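Local coordinates for protein cytosolic phospholipase A2 delta (Homo sapiens, PDB 5IZ5) that hydrolyses glycerophospholipids at the sn-2 position in a calcium-dependent manner, with a preference for linoleic acid there, at residues B[295-298]-B[299-302]. The protein carries 3 engineered substitutions. Residues are numbered along the deposited sequence; the frame is centred on the assembly and turned at random.
Sequences QAFL and SRRK
Phe297 meets two arginines from the next turn of helix 292-313, Arg301 over a ring face and Arg300 at the ring edge. Arg301 runs beside the ring and points the same way, its guanidinium plane nearly parallel to the ring plane. Its CB sits over one ring face, 4.0 Å from the centroid of Phe297 and 24° off the ring normal, a CH-pi contact. CG of Arg301 continues past the rim, 3.7 Å from CZ of Phe297. Both side chains leave the helix with CG anti to the backbone N, which keeps them alongside each other.

Arg300 instead crosses Phe297 at about a right angle, with ring and guanidinium planes 75° apart. A bend at chi3 folds it back along the helix, and its guanidinium lies with one face on CA of Phe297. NH2 of Arg300 stands at the ring edge, near the ring plane, 4.0 Å from CD1 of Phe297, while NH1 is 3.6 Å from CB of Ala296.

The backbone is regular alpha-helix. Ala296 O takes two donors: Arg300 N at 3.2 Å and Ser299 OG at 2.7 Å.

The charged ends bond to loop carbonyls: Arg300 NH2 to Leu456 O, Arg301 NH1 to Gly459 O and NH2 to Val358 O. Phe297 itself packs on Leu456 and Tyr490. Through these side chains the helix, part of the phospholipase catalytic region, is fastened to neighbouring loops, away from the known active-site residues. Aliphatic carbons of Arg301 pack on the buried ring while carbonyl acceptors satisfy its guanidinium, which probably lets a charged group be accommodated in a buried place.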
loop_
_atom_site.group_PDB
_atom_site.type_symbol
_atom_site.label_atom_id
_atom_site.label_comp_id
_atom_site.label_asym_id
_atom_site.label_seq_id
_atom_site.Cartn_x
_atom_site.Cartn_y
_atom_site.Cartn_z
ATOM N N GLN B 295 -17.312 7.917 -9.195
ATOM C CA GLN B 295 -18.598 8.619 -9.170
ATOM C C GLN B 295 -19.427 8.316 -10.415
ATOM O O GLN B 295 -20.618 8.028 -10.319
ATOM C CB GLN B 295 -18.393 10.121 -9.055
ATOM C CG GLN B 295 -17.997 10.564 -7.668
ATOM C CD GLN B 295 -17.727 12.055 -7.605
ATOM O OE1 GLN B 295 -18.510 12.865 -8.112
ATOM N NE2 GLN B 295 -16.616 12.430 -6.973
ATOM N N ALA B 296 -18.784 8.374 -11.578
ATOM C CA ALA B 296 -19.443 8.031 -12.834
ATOM C C ALA B 296 -19.905 6.580 -12.821
ATOM O O ALA B 296 -21.016 6.272 -13.251
ATOM C CB ALA B 296 -18.515 8.284 -14.009
ATOM N N PHE B 297 -19.058 5.687 -12.317
ATOM C CA PHE B 297 -19.446 4.286 -12.205
ATOM C C PHE B 297 -20.703 4.131 -11.346
ATOM O O PHE B 297 -21.576 3.331 -11.666
ATOM C CB PHE B 297 -18.316 3.429 -11.624
ATOM C CG PHE B 297 -18.779 2.091 -11.127
ATOM C CD1 PHE B 297 -18.940 1.038 -12.003
ATOM C CD2 PHE B 297 -19.094 1.901 -9.790
ATOM C CE1 PHE B 297 -19.386 -0.191 -11.564
ATOM C CE2 PHE B 297 -19.543 0.674 -9.338
ATOM C CZ PHE B 297 -19.688 -0.375 -10.226
ATOM N N LEU B 298 -20.777 4.876 -10.252
ATOM C CA LEU B 298 -21.903 4.749 -9.338
ATOM C C LEU B 298 -23.225 5.079 -10.020
ATOM O O LEU B 298 -24.214 4.359 -9.830
ATOM C CB LEU B 298 -21.717 5.624 -8.097
ATOM C CG LEU B 298 -20.647 5.137 -7.115
ATOM C CD1 LEU B 298 -20.450 6.166 -6.014
ATOM C CD2 LEU B 298 -21.000 3.775 -6.521
ATOM N N SER B 299 -23.237 6.156 -10.806
ATOM C CA SER B 299 -24.430 6.522 -11.582
ATOM C C SER B 299 -24.827 5.399 -12.527
ATOM O O SER B 299 -25.995 5.032 -12.601
ATOM C CB SER B 299 -24.229 7.848 -12.336
ATOM O OG SER B 299 -23.315 7.738 -13.423
ATOM N N ARG B 300 -23.848 4.823 -13.217
ATOM C CA ARG B 300 -24.098 3.687 -14.096
ATOM C C ARG B 300 -24.606 2.467 -13.320
ATOM O O ARG B 300 -25.608 1.853 -13.698
ATOM C CB ARG B 300 -22.825 3.347 -14.887
ATOM C CG ARG B 300 -22.494 4.375 -15.956
ATOM C CD ARG B 300 -21.334 4.017 -16.867
ATOM N NE ARG B 300 -20.205 3.325 -16.224
ATOM C CZ ARG B 300 -19.074 3.909 -15.813
ATOM N NH1 ARG B 300 -18.887 5.217 -15.938
ATOM N NH2 ARG B 300 -18.115 3.171 -15.267
ATOM N N ARG B 301 -23.943 2.141 -12.215
ATOM C CA ARG B 301 -24.272 0.939 -11.453
ATOM C C ARG B 301 -25.645 1.038 -10.786
ATOM O O ARG B 301 -26.378 0.060 -10.739
ATOM C CB ARG B 301 -23.192 0.649 -10.395
ATOM C CG ARG B 301 -23.372 -0.652 -9.622
ATOM C CD ARG B 301 -23.378 -1.864 -10.538
ATOM N NE ARG B 301 -23.525 -3.112 -9.802
ATOM C CZ ARG B 301 -23.640 -4.310 -10.372
ATOM N NH1 ARG B 301 -23.626 -4.440 -11.697
ATOM N NH2 ARG B 301 -23.774 -5.387 -9.610
ATOM N N LYS B 302 -25.982 2.213 -10.269
ATOM C CA LYS B 302 -27.243 2.394 -9.539
ATOM C C LYS B 302 -28.497 2.205 -10.389
ATOM O O LYS B 302 -29.558 1.876 -9.853
ATOM C CB LYS B 302 -27.273 3.744 -8.828
ATOM C CG LYS B 302 -26.451 3.720 -7.553
ATOM C CD LYS B 302 -26.356 5.087 -6.905
ATOM C CE LYS B 302 -25.405 5.035 -5.719
ATOM N NZ LYS B 302 -25.309 6.352 -5.039
#